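Hypothetical membrane protein (Corynebacterium glutamicum, PDB 6JSA) binds heme through the C-terminal domain of HtaA and probably takes part in passing it along the heme-uptake machinery of Corynebacteria. Local coordinates at residues 19-22 / 26-29; 67-72 / 76-81; 82-87 / 93-98; 108-113 / 142-147. All blocks are in the same frame, centred on the assembly; numbering follows the deposited sequence.

Along the chain the first closure is interaction 1, the loop 26-29 folding back on residues 19-22 of helix 16-23. Interaction 2 follows, the hairpin of 67-72 with 76-81, and strand 76-88 then runs on into interaction 3, where 82-87 pairs with 93-98. Interaction 4 closes the longest loop, bringing 108-113 to 142-147. All four stand in series; none encloses or crosses another. Interactions 1 and 2 meet where Tyr-21 and His-72 join at the heme, Met-78 of interaction 2 packs on Phe-146 of interaction 4, and strand 91-101 links interaction 3 to strand 107-111. Interactions 1, 2 and 4 reach the heme.

Interaction 1: 19-22 / 26-29; sequences QNYI and IANG. With HEM (protoporphyrin IX containing Fe), chain B.
Tyr-21 lies between the heme and Ala-27, its phenol oxygen bound to the heme iron: OH of Tyr-21 stands 2.1 Å from FE. This is the axial tyrosine ligation site of the HtaA domain, presented by helix 16-23 and the loop that follows it. With CG anti to the backbone N (chi1 161°), the ring extends from the helix over the porphyrin, and one face has C4D of the heme above it. The opposite face is covered by the methyl of Ala-27, whose CB makes a CH-pi contact 4.0 Å from the Tyr-21 ring centroid. Ile-26 meets the ring differently, from its edge, with CG2 near the ring plane and 4.1 Å from CE1 of Tyr-21; CG2 also touches the heme methyl CMA, while CD1, ending the other branch, lies by the propionate oxygen O2A. The phenol oxygen has a second partner, a hydrogen bond with NE2 of His-72, which would probably help to stabilise a phenolate on the iron. Ala-27 also bonds to His-72 through the backbone, so the loop that covers the tyrosine is tied to the residue that grips its oxygen.

At the end of the helix the loop is fastened by one water bridge and one direct main-chain bond. A water accepts from the N of Ile-26 and donates to the O of Tyr-21. Further along, N of Gly-29 donates to O of Ile-22 over 2.7 Å, approaching almost in line with the carbonyl bond (C=O...N angle 177°), though the N-H itself is bent, 135° at the hydrogen.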
# COMPACT_ATOMS: atom_id res chain seq x y z
N GLN A 19 -3.93 11.61 -4.65
CA GLN A 19 -2.95 12.62 -4.24
C GLN A 19 -3.34 13.99 -4.75
O GLN A 19 -3.28 14.98 -4.01
CB GLN A 19 -1.57 12.29 -4.81
CG GLN A 19 -0.86 11.12 -4.18
CD GLN A 19 0.47 10.87 -4.87
OE1 GLN A 19 1.09 11.80 -5.38
NE2 GLN A 19 0.89 9.62 -4.91
N ASN A 20 -3.71 14.08 -6.03
CA ASN A 20 -4.00 15.38 -6.62
C ASN A 20 -5.27 15.97 -6.05
O ASN A 20 -5.37 17.19 -5.90
CB ASN A 20 -4.06 15.25 -8.14
CG ASN A 20 -2.73 14.81 -8.73
OD1 ASN A 20 -1.68 15.00 -8.11
ND2 ASN A 20 -2.76 14.25 -9.93
N TYR A 21 -6.23 15.11 -5.70
CA TYR A 21 -7.43 15.56 -5.00
C TYR A 21 -7.08 16.09 -3.61
O TYR A 21 -7.51 17.18 -3.22
CB TYR A 21 -8.42 14.40 -4.93
CG TYR A 21 -9.50 14.57 -3.89
CD1 TYR A 21 -10.48 15.54 -4.02
CD2 TYR A 21 -9.53 13.74 -2.77
CE1 TYR A 21 -11.46 15.68 -3.07
CE2 TYR A 21 -10.51 13.86 -1.82
CZ TYR A 21 -11.47 14.84 -1.97
OH TYR A 21 -12.42 14.98 -1.02
N ILE A 22 -6.30 15.32 -2.85
CA ILE A 22 -5.96 15.73 -1.49
C ILE A 22 -5.28 17.10 -1.49
O ILE A 22 -5.60 17.97 -0.67
CB ILE A 22 -5.07 14.67 -0.81
CG1 ILE A 22 -5.89 13.42 -0.48
CG2 ILE A 22 -4.38 15.25 0.42
CD1 ILE A 22 -6.92 13.62 0.62
N ILE A 26 -10.29 21.41 -3.80
CA ILE A 26 -11.55 20.94 -3.23
C ILE A 26 -11.30 20.39 -1.83
O ILE A 26 -11.92 20.83 -0.86
CB ILE A 26 -12.23 19.91 -4.16
CG1 ILE A 26 -12.68 20.61 -5.45
CG2 ILE A 26 -13.38 19.23 -3.44
CD1 ILE A 26 -13.16 19.68 -6.54
N ALA A 27 -10.39 19.42 -1.71
CA ALA A 27 -10.06 18.91 -0.39
C ALA A 27 -9.26 19.91 0.43
O ALA A 27 -9.38 19.93 1.66
CB ALA A 27 -9.29 17.59 -0.50
N ASN A 28 -8.44 20.74 -0.22
CA ASN A 28 -7.54 21.67 0.46
C ASN A 28 -6.79 20.98 1.59
O ASN A 28 -6.71 21.47 2.72
CB ASN A 28 -8.28 22.92 0.95
CG ASN A 28 -8.97 23.65 -0.18
OD1 ASN A 28 -10.20 23.64 -0.28
ND2 ASN A 28 -8.18 24.27 -1.05
N GLY A 29 -6.26 19.80 1.27
CA GLY A 29 -5.66 18.93 2.25
C GLY A 29 -4.17 18.74 2.05
O GLY A 29 -3.50 19.49 1.34
CHA HEM B . -13.58 13.22 -4.52
CHB HEM B . -16.26 16.25 -1.88
CHC HEM B . -14.95 13.89 2.14
CHD HEM B . -12.59 10.64 -0.54
C1A HEM B . -14.39 14.26 -4.15
C2A HEM B . -14.92 15.27 -5.04
C3A HEM B . -15.66 16.12 -4.32
C4A HEM B . -15.64 15.65 -2.95
CMA HEM B . -16.42 17.37 -4.83
CAA HEM B . -14.59 15.35 -6.54
CBA HEM B . -13.19 15.97 -6.62
CGA HEM B . -12.68 16.04 -8.03
O1A HEM B . -13.19 15.29 -8.90
O2A HEM B . -11.74 16.82 -8.29
C1B HEM B . -16.10 15.92 -0.55
C2B HEM B . -16.58 16.67 0.59
C3B HEM B . -16.23 16.01 1.70
C4B HEM B . -15.49 14.83 1.29
CMB HEM B . -17.38 17.97 0.45
CAB HEM B . -16.47 16.35 3.19
CBB HEM B . -17.03 17.47 3.66
C1C HEM B . -14.22 12.78 1.77
C2C HEM B . -13.76 11.75 2.67
C3C HEM B . -13.08 10.86 1.95
C4C HEM B . -13.12 11.28 0.56
CMC HEM B . -13.98 11.72 4.20
CAC HEM B . -12.40 9.58 2.51
CBC HEM B . -11.18 9.20 2.08
C1D HEM B . -12.67 11.05 -1.84
C2D HEM B . -12.12 10.34 -2.97
C3D HEM B . -12.39 11.05 -4.07
C4D HEM B . -13.11 12.23 -3.67
CMD HEM B . -11.36 9.01 -2.89
CAD HEM B . -11.97 10.69 -5.51
CBD HEM B . -10.65 11.42 -5.80
CGD HEM B . -10.14 11.03 -7.16
O1D HEM B . -10.56 11.64 -8.17
O2D HEM B . -9.29 10.10 -7.24
NA HEM B . -14.84 14.52 -2.87
NB HEM B . -15.42 14.81 -0.08
NC HEM B . -13.82 12.46 0.48
ND HEM B . -13.28 12.20 -2.30
FE HEM B . -14.09 13.67 -1.15
O HOH W 1 -9.10 18.91 -4.40

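Interaction 2: 67-72 / 76-81; sequences IHFTGH and LDMQIA. With HEM (protoporphyrin IX containing Fe), chain B.
N of Phe-69 donates to O of Met-78 over 2.8 Å, one rung of the antiparallel beta hairpin formed by strands 66-71 and 76-88, whose backbone bonds join Ile-67/Ile-80, Phe-69/Met-78 and Gly-71/Leu-76. On one face, in one of two conformers of His-68, NE2 of that residue donates to OD1 of Asp-77 over 2.6 Å. NE2 approaches OD1 from above the carboxylate plane, 43° out of it. Both side chains have CG anti to the backbone N (chi1 -167° for His-68), which swings the imidazole and carboxylate toward each other. In the same conformer CG of Gln-79 lies over the imidazole, 3.8 Å from the centroid of the His-68 ring, and its amide is stacked at 29° to the ring plane.

The other face is apolar: CB of Phe-69 touches CD2 of Leu-76 at 4.1 Å, CD1 of Ile-80 reaches the edge of the Phe-69 ring, and SD of Met-78 makes an oblique Met-aromatic contact with it. Phe-18 of helix 16-23 packs edge-to-face on the same ring.

At the heme end, His-72, whose NE2 has Tyr-21 as its polar partner, lays one ring face over the porphyrin, with CE1 of His-72 3.3 Å from C2B of the heme. The chemistry implies a two-sided hairpin, polar where His-68 can meet Asp-77 and Gln-79, and apolar where CD1 of Leu-76 comes 3.6 Å from C3C of the heme.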
# COMPACT_ATOMS: atom_id res chain seq x y z
N ILE A 67 1.25 6.75 6.48
CA ILE A 67 0.82 7.92 5.73
C ILE A 67 -0.47 8.40 6.36
O ILE A 67 -1.37 7.60 6.63
CB ILE A 67 0.56 7.56 4.26
CG1 ILE A 67 1.76 6.85 3.63
CG2 ILE A 67 0.15 8.81 3.48
CD1 ILE A 67 1.41 6.12 2.37
N HIS A 68 -0.58 9.72 6.56
CA HIS A 68 -1.76 10.31 7.19
C HIS A 68 -2.30 11.39 6.26
O HIS A 68 -1.73 12.49 6.17
CB HIS A 68 -1.41 10.88 8.55
CG HIS A 68 -2.60 11.23 9.39
ND1 HIS A 68 -2.49 11.62 10.71
CD2 HIS A 68 -3.92 11.24 9.10
CE1 HIS A 68 -3.69 11.86 11.19
NE2 HIS A 68 -4.58 11.64 10.24
N PHE A 69 -3.40 11.09 5.56
CA PHE A 69 -4.06 12.06 4.68
C PHE A 69 -5.09 12.85 5.47
O PHE A 69 -5.82 12.28 6.28
CB PHE A 69 -4.80 11.33 3.55
CG PHE A 69 -3.92 10.55 2.61
CD1 PHE A 69 -3.23 11.19 1.59
CD2 PHE A 69 -3.83 9.17 2.72
CE1 PHE A 69 -2.45 10.47 0.71
CE2 PHE A 69 -3.05 8.44 1.83
CZ PHE A 69 -2.36 9.09 0.83
N THR A 70 -5.18 14.15 5.20
CA THR A 70 -6.22 14.98 5.78
C THR A 70 -6.79 15.91 4.72
O THR A 70 -6.14 16.22 3.72
CB THR A 70 -5.71 15.81 6.96
OG1 THR A 70 -4.62 16.62 6.53
CG2 THR A 70 -5.26 14.92 8.10
N GLY A 71 -8.02 16.35 4.95
CA GLY A 71 -8.69 17.26 4.03
C GLY A 71 -10.01 17.70 4.62
O GLY A 71 -10.46 17.18 5.64
N HIS A 72 -10.62 18.68 3.95
CA HIS A 72 -11.95 19.17 4.33
C HIS A 72 -12.01 19.55 5.80
O HIS A 72 -12.91 19.14 6.54
CB HIS A 72 -13.02 18.14 3.97
CG HIS A 72 -13.12 17.86 2.51
ND1 HIS A 72 -13.74 18.72 1.63
CD2 HIS A 72 -12.68 16.81 1.77
CE1 HIS A 72 -13.68 18.21 0.41
NE2 HIS A 72 -13.04 17.06 0.47
N LEU A 76 -11.96 14.61 6.32
CA LEU A 76 -11.17 13.55 5.72
C LEU A 76 -9.94 13.32 6.59
O LEU A 76 -9.16 14.24 6.85
CB LEU A 76 -10.77 13.92 4.29
CG LEU A 76 -10.19 12.82 3.39
CD1 LEU A 76 -10.33 13.22 1.92
CD2 LEU A 76 -8.73 12.52 3.72
N ASP A 77 -9.78 12.07 7.04
CA ASP A 77 -8.71 11.70 7.96
C ASP A 77 -8.48 10.21 7.72
O ASP A 77 -9.24 9.38 8.21
CB ASP A 77 -9.16 11.99 9.39
CG ASP A 77 -8.07 11.76 10.42
OD1 ASP A 77 -7.12 10.99 10.16
OD2 ASP A 77 -8.18 12.35 11.51
N MET A 78 -7.43 9.90 6.95
CA MET A 78 -7.19 8.54 6.50
C MET A 78 -5.75 8.17 6.81
O MET A 78 -4.82 8.83 6.35
CB MET A 78 -7.46 8.40 5.00
CG MET A 78 -7.29 6.97 4.50
SD MET A 78 -7.62 6.85 2.74
CE MET A 78 -7.92 5.09 2.57
N GLN A 79 -5.58 7.10 7.58
CA GLN A 79 -4.26 6.61 7.95
C GLN A 79 -4.05 5.24 7.35
O GLN A 79 -4.91 4.36 7.47
CB GLN A 79 -4.13 6.53 9.47
CG GLN A 79 -4.33 7.85 10.19
CD GLN A 79 -4.26 7.69 11.69
OE1 GLN A 79 -3.27 7.19 12.22
NE2 GLN A 79 -5.32 8.11 12.37
N ILE A 80 -2.90 5.05 6.70
CA ILE A 80 -2.48 3.77 6.15
C ILE A 80 -1.11 3.46 6.74
O ILE A 80 -0.18 4.27 6.60
CB ILE A 80 -2.41 3.81 4.61
CG1 ILE A 80 -3.76 4.23 4.01
CG2 ILE A 80 -1.96 2.46 4.06
CD1 ILE A 80 -3.75 4.41 2.52
N ALA A 81 -0.99 2.31 7.41
CA ALA A 81 0.26 2.00 8.10
C ALA A 81 0.66 0.55 7.91
O ALA A 81 -0.18 -0.33 7.66
CB ALA A 81 0.14 2.28 9.60
CHA HEM B . -13.58 13.22 -4.52
CHB HEM B . -16.26 16.25 -1.88
CHC HEM B . -14.95 13.89 2.14
CHD HEM B . -12.59 10.64 -0.54
C1A HEM B . -14.39 14.26 -4.15
C2A HEM B . -14.92 15.27 -5.04
C3A HEM B . -15.66 16.12 -4.32
C4A HEM B . -15.64 15.65 -2.95
CMA HEM B . -16.42 17.37 -4.83
CAA HEM B . -14.59 15.35 -6.54
CBA HEM B . -13.19 15.97 -6.62
CGA HEM B . -12.68 16.04 -8.03
O1A HEM B . -13.19 15.29 -8.90
O2A HEM B . -11.74 16.82 -8.29
C1B HEM B . -16.10 15.92 -0.55
C2B HEM B . -16.58 16.67 0.59
C3B HEM B . -16.23 16.01 1.70
C4B HEM B . -15.49 14.83 1.29
CMB HEM B . -17.38 17.97 0.45
CAB HEM B . -16.47 16.35 3.19
CBB HEM B . -17.03 17.47 3.66
C1C HEM B . -14.22 12.78 1.77
C2C HEM B . -13.76 11.75 2.67
C3C HEM B . -13.08 10.86 1.95
C4C HEM B . -13.12 11.28 0.56
CMC HEM B . -13.98 11.72 4.20
CAC HEM B . -12.40 9.58 2.51
CBC HEM B . -11.18 9.20 2.08
C1D HEM B . -12.67 11.05 -1.84
C2D HEM B . -12.12 10.34 -2.97
C3D HEM B . -12.39 11.05 -4.07
C4D HEM B . -13.11 12.23 -3.67
CMD HEM B . -11.36 9.01 -2.89
CAD HEM B . -11.97 10.69 -5.51
CBD HEM B . -10.65 11.42 -5.80
CGD HEM B . -10.14 11.03 -7.16
O1D HEM B . -10.56 11.64 -8.17
O2D HEM B . -9.29 10.10 -7.24
NA HEM B . -14.84 14.52 -2.87
NB HEM B . -15.42 14.81 -0.08
NC HEM B . -13.82 12.46 0.48
ND HEM B . -13.28 12.20 -2.30
FE HEM B . -14.09 13.67 -1.15

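Interaction 3: 82-87 / 93-98; sequences NIEISF and ELIADV
Ile-83, Ile-85, Leu-94 and Ala-96 make the closely packed side of this strand pair, whereas Glu-84, Ser-86, Glu-93 and Ile-95 lie on the more exposed one. On the buried side CD1 of Leu-94 sits near both isoleucines, 4.3 Å from CG1 of Ile-85 and 4.4 Å from CB of Ile-83. CG2 of Ile-83 touches CB of Ala-96 at 4.0 Å. Ile-159 from strand 159-165 rests on Ile-85 and Leu-94, and Trp-12 of strand 3-12 also reaches Leu-94.

Strands 76-88 and 91-101 form an antiparallel beta hairpin, with hydrogen-bonded pairs at Glu-84/Ile-95 and Ser-86/Glu-93; N of Glu-93 gives O of Ser-86 a bond of 2.8 Å. Asn-82, where the chain turns a corner, closes the pair from the other end: its ND2 donates to OD2 of Asp-97 over 2.9 Å, nearly straight at 167°. That donor lies on the anti side of the carboxylate but tilted 33° out of its plane, with amide and carboxylate planes 71° apart.

On the exposed face, the extended chain of Glu-84 runs alongside Ile-95, its CD 4.0 Å from CD1 of Ile-95. The carboxylate at its end has partners elsewhere, a salt bridge from Arg-112 to OE1 and a hydrogen bond with Ser-60 at OE2. Arg-112 also pairs with OD1 of Asp-97 and bonds O of Asn-82.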
# COMPACT_ATOMS: atom_id res chain seq x y z
N ASN A 82 1.96 0.29 8.05
CA ASN A 82 2.49 -1.07 8.09
C ASN A 82 2.08 -1.89 6.87
O ASN A 82 1.52 -2.99 6.98
CB ASN A 82 2.07 -1.76 9.39
CG ASN A 82 2.61 -1.07 10.60
OD1 ASN A 82 3.81 -0.80 10.68
ND2 ASN A 82 1.74 -0.77 11.56
N ILE A 83 2.39 -1.37 5.68
CA ILE A 83 2.00 -2.09 4.47
C ILE A 83 2.80 -3.38 4.35
O ILE A 83 3.93 -3.50 4.84
CB ILE A 83 2.10 -1.25 3.19
CG1 ILE A 83 3.54 -1.02 2.77
CG2 ILE A 83 1.33 0.06 3.32
CD1 ILE A 83 3.66 -0.65 1.29
N GLU A 84 2.18 -4.36 3.70
CA GLU A 84 2.78 -5.67 3.48
C GLU A 84 2.38 -6.11 2.08
O GLU A 84 1.21 -6.03 1.70
CB GLU A 84 2.26 -6.68 4.51
CG GLU A 84 2.59 -8.13 4.19
CD GLU A 84 2.00 -9.08 5.20
OE1 GLU A 84 1.53 -8.62 6.27
OE2 GLU A 84 2.01 -10.30 4.93
N ILE A 85 3.37 -6.54 1.30
CA ILE A 85 3.14 -7.19 0.01
C ILE A 85 3.23 -8.69 0.24
O ILE A 85 4.29 -9.21 0.61
CB ILE A 85 4.19 -6.74 -1.02
CG1 ILE A 85 4.08 -5.23 -1.27
CG2 ILE A 85 4.01 -7.52 -2.31
CD1 ILE A 85 5.22 -4.67 -2.08
N SER A 86 2.12 -9.38 0.04
CA SER A 86 2.06 -10.83 0.15
C SER A 86 1.79 -11.39 -1.24
O SER A 86 0.98 -10.84 -1.99
CB SER A 86 0.94 -11.22 1.11
OG SER A 86 0.91 -12.61 1.33
N PHE A 87 2.49 -12.47 -1.60
CA PHE A 87 2.29 -13.05 -2.92
C PHE A 87 2.29 -14.56 -2.85
O PHE A 87 2.96 -15.17 -2.02
CB PHE A 87 3.28 -12.53 -3.99
CG PHE A 87 4.73 -12.82 -3.70
CD1 PHE A 87 5.51 -11.90 -2.99
CD2 PHE A 87 5.33 -13.98 -4.17
CE1 PHE A 87 6.86 -12.17 -2.74
CE2 PHE A 87 6.67 -14.24 -3.92
CZ PHE A 87 7.43 -13.33 -3.21
N GLU A 93 -1.70 -9.96 -2.29
CA GLU A 93 -2.51 -9.04 -1.51
C GLU A 93 -1.64 -7.91 -0.99
O GLU A 93 -0.49 -8.12 -0.58
CB GLU A 93 -3.14 -9.76 -0.32
CG GLU A 93 -4.12 -10.85 -0.72
CD GLU A 93 -4.68 -11.60 0.48
OE1 GLU A 93 -3.99 -11.70 1.51
OE2 GLU A 93 -5.83 -12.07 0.38
N LEU A 94 -2.20 -6.71 -1.00
CA LEU A 94 -1.59 -5.56 -0.34
C LEU A 94 -2.36 -5.36 0.96
O LEU A 94 -3.57 -5.09 0.94
CB LEU A 94 -1.69 -4.33 -1.23
CG LEU A 94 -1.06 -3.05 -0.70
CD1 LEU A 94 0.40 -3.27 -0.30
CD2 LEU A 94 -1.18 -1.96 -1.75
N ILE A 95 -1.67 -5.55 2.09
CA ILE A 95 -2.27 -5.50 3.42
C ILE A 95 -1.75 -4.27 4.14
O ILE A 95 -0.58 -3.90 4.01
CB ILE A 95 -1.89 -6.79 4.18
CG1 ILE A 95 -2.43 -8.03 3.45
CG2 ILE A 95 -2.36 -6.75 5.62
CD1 ILE A 95 -1.72 -9.32 3.84
N ALA A 96 -2.62 -3.63 4.93
CA ALA A 96 -2.20 -2.48 5.73
C ALA A 96 -3.16 -2.32 6.90
O ALA A 96 -4.26 -2.87 6.90
CB ALA A 96 -2.17 -1.20 4.89
N ASP A 97 -2.71 -1.58 7.91
CA ASP A 97 -3.57 -1.11 8.99
C ASP A 97 -4.20 0.20 8.55
O ASP A 97 -3.48 1.13 8.16
CB ASP A 97 -2.75 -0.85 10.25
CG ASP A 97 -1.94 -2.05 10.69
OD1 ASP A 97 -2.28 -3.19 10.31
OD2 ASP A 97 -0.95 -1.85 11.44
N VAL A 98 -5.53 0.29 8.59
CA VAL A 98 -6.23 1.44 8.02
C VAL A 98 -7.25 1.98 9.02
O VAL A 98 -8.07 1.23 9.55
CB VAL A 98 -6.93 1.09 6.70
CG1 VAL A 98 -7.67 2.32 6.13
CG2 VAL A 98 -5.93 0.55 5.69

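Interaction 4: 108-113 / 142-147; sequences TNYGRT and GSQAFA. With HEM (protoporphyrin IX containing Fe), chain B.
Tyr-110 reaches from the end of strand 107-111 to the last turn of helix 140-145, and its atoms meet that helix progressively from CB outwards. CB points toward the helix, and CG, held beside the backbone N (chi1 -66°), sends the ring on in the same direction. CD1 is the first atom to touch, coming within 4.2 Å of CB of Ala-145. Next on that side, CE1 lies 3.9 Å from CB of Ala-145. Across the ring CE2 faces Gln-144, whose OE1 lies in the plane at the ring edge 3.7 Å away from CE2, with ring and amide planes 63° apart. CZ rests against the backbone at Ala-145. At the tip, OH packs on CB of Gln-144 at 3.5 Å. It is also bound to a water, 2.8 Å from OH of Tyr-110, which donates to OE1 of Gln-144 and so bridges the two side chains. One ring face is covered from within its own strand by CG2 of Thr-108.

The helix ends here in a Schellman motif, with Ala-147 as its C-prime residue at positive phi; N of Ala-147 bonds to O of Gln-144, and N of Asp-148 to O of Ser-143. The motif itself faces the heme: CB of Ala-147 comes 3.5 Å from CAC. On the strand side an Asx turn, OD1 of Asn-109 accepting from N of Gly-111, shapes the chain around Tyr-110. The chemistry implies a mixed contact: carbon packing on Ala-145 holds one side of the ring, while OE1 of Gln-144 meets the other edge and is linked to the hydroxyl through the water.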
# COMPACT_ATOMS: atom_id res chain seq x y z
N THR A 108 -13.57 5.00 11.43
CA THR A 108 -13.63 3.56 11.57
C THR A 108 -12.21 3.03 11.56
O THR A 108 -11.42 3.38 10.67
CB THR A 108 -14.43 2.93 10.42
OG1 THR A 108 -15.77 3.44 10.45
CG2 THR A 108 -14.45 1.42 10.55
N ASN A 109 -11.88 2.21 12.55
CA ASN A 109 -10.62 1.47 12.54
C ASN A 109 -10.90 0.15 11.83
O ASN A 109 -11.58 -0.72 12.38
CB ASN A 109 -10.13 1.24 13.96
CG ASN A 109 -8.70 0.71 14.00
OD1 ASN A 109 -8.18 0.22 12.99
ND2 ASN A 109 -8.06 0.79 15.17
N TYR A 110 -10.39 0.01 10.60
CA TYR A 110 -10.56 -1.21 9.83
C TYR A 110 -9.60 -2.30 10.28
O TYR A 110 -9.72 -3.44 9.80
CB TYR A 110 -10.40 -0.93 8.33
CG TYR A 110 -11.51 -0.05 7.81
CD1 TYR A 110 -11.39 1.34 7.87
CD2 TYR A 110 -12.68 -0.60 7.32
CE1 TYR A 110 -12.42 2.14 7.43
CE2 TYR A 110 -13.72 0.20 6.87
CZ TYR A 110 -13.58 1.57 6.93
OH TYR A 110 -14.61 2.38 6.51
N GLY A 111 -8.68 -1.98 11.18
CA GLY A 111 -7.68 -2.93 11.60
C GLY A 111 -6.71 -3.24 10.46
O GLY A 111 -6.54 -2.48 9.51
N ARG A 112 -6.09 -4.40 10.58
CA ARG A 112 -5.20 -4.89 9.55
C ARG A 112 -6.04 -5.60 8.50
O ARG A 112 -6.75 -6.56 8.81
CB ARG A 112 -4.16 -5.84 10.14
CG ARG A 112 -3.08 -6.19 9.16
CD ARG A 112 -1.77 -6.54 9.85
NE ARG A 112 -0.71 -6.71 8.86
CZ ARG A 112 -0.05 -5.70 8.30
NH1 ARG A 112 -0.31 -4.44 8.65
NH2 ARG A 112 0.88 -5.94 7.39
N THR A 113 -5.99 -5.11 7.26
CA THR A 113 -6.96 -5.52 6.25
C THR A 113 -6.29 -5.58 4.89
O THR A 113 -5.31 -4.89 4.62
CB THR A 113 -8.14 -4.53 6.22
OG1 THR A 113 -9.17 -5.03 5.37
CG2 THR A 113 -7.69 -3.15 5.71
N GLY A 142 -11.21 -1.49 1.51
CA GLY A 142 -10.56 -0.31 0.96
C GLY A 142 -11.56 0.68 0.39
O GLY A 142 -11.44 1.89 0.60
N SER A 143 -12.58 0.18 -0.31
CA SER A 143 -13.63 1.05 -0.83
C SER A 143 -14.33 1.80 0.29
O SER A 143 -14.58 3.01 0.18
CB SER A 143 -14.62 0.20 -1.63
OG SER A 143 -15.71 0.97 -2.08
N GLN A 144 -14.65 1.10 1.38
CA GLN A 144 -15.26 1.77 2.53
C GLN A 144 -14.32 2.79 3.14
O GLN A 144 -14.75 3.87 3.56
CB GLN A 144 -15.67 0.74 3.58
CG GLN A 144 -16.73 -0.22 3.10
CD GLN A 144 -17.04 -1.28 4.13
OE1 GLN A 144 -16.82 -1.09 5.33
NE2 GLN A 144 -17.55 -2.42 3.67
N ALA A 145 -13.03 2.47 3.21
CA ALA A 145 -12.08 3.41 3.80
C ALA A 145 -11.95 4.67 2.96
O ALA A 145 -11.66 5.75 3.50
CB ALA A 145 -10.72 2.74 3.98
N PHE A 146 -12.17 4.57 1.65
CA PHE A 146 -12.23 5.74 0.79
C PHE A 146 -13.63 6.36 0.74
O PHE A 146 -13.95 7.08 -0.22
CB PHE A 146 -11.73 5.41 -0.61
CG PHE A 146 -10.23 5.32 -0.73
CD1 PHE A 146 -9.45 6.46 -0.66
CD2 PHE A 146 -9.61 4.09 -0.95
CE1 PHE A 146 -8.08 6.38 -0.79
CE2 PHE A 146 -8.23 4.01 -1.10
CZ PHE A 146 -7.47 5.16 -1.01
N ALA A 147 -14.45 6.10 1.75
CA ALA A 147 -15.77 6.73 1.88
C ALA A 147 -16.67 6.45 0.68
O ALA A 147 -17.54 7.26 0.35
CB ALA A 147 -15.66 8.23 2.19
CHA HEM B . -13.58 13.22 -4.52
CHB HEM B . -16.26 16.25 -1.88
CHC HEM B . -14.95 13.89 2.14
CHD HEM B . -12.59 10.64 -0.54
C1A HEM B . -14.39 14.26 -4.15
C2A HEM B . -14.92 15.27 -5.04
C3A HEM B . -15.66 16.12 -4.32
C4A HEM B . -15.64 15.65 -2.95
CMA HEM B . -16.42 17.37 -4.83
CAA HEM B . -14.59 15.35 -6.54
CBA HEM B . -13.19 15.97 -6.62
CGA HEM B . -12.68 16.04 -8.03
O1A HEM B . -13.19 15.29 -8.90
O2A HEM B . -11.74 16.82 -8.29
C1B HEM B . -16.10 15.92 -0.55
C2B HEM B . -16.58 16.67 0.59
C3B HEM B . -16.23 16.01 1.70
C4B HEM B . -15.49 14.83 1.29
CMB HEM B . -17.38 17.97 0.45
CAB HEM B . -16.47 16.35 3.19
CBB HEM B . -17.03 17.47 3.66
C1C HEM B . -14.22 12.78 1.77
C2C HEM B . -13.76 11.75 2.67
C3C HEM B . -13.08 10.86 1.95
C4C HEM B . -13.12 11.28 0.56
CMC HEM B . -13.98 11.72 4.20
CAC HEM B . -12.40 9.58 2.51
CBC HEM B . -11.18 9.20 2.08
C1D HEM B . -12.67 11.05 -1.84
C2D HEM B . -12.12 10.34 -2.97
C3D HEM B . -12.39 11.05 -4.07
C4D HEM B . -13.11 12.23 -3.67
CMD HEM B . -11.36 9.01 -2.89
CAD HEM B . -11.97 10.69 -5.51
CBD HEM B . -10.65 11.42 -5.80
CGD HEM B . -10.14 11.03 -7.16
O1D HEM B . -10.56 11.64 -8.17
O2D HEM B . -9.29 10.10 -7.24
NA HEM B . -14.84 14.52 -2.87
NB HEM B . -15.42 14.81 -0.08
NC HEM B . -13.82 12.46 0.48
ND HEM B . -13.28 12.20 -2.30
FE HEM B . -14.09 13.67 -1.15
O HOH W 2 -17.27 1.64 6.85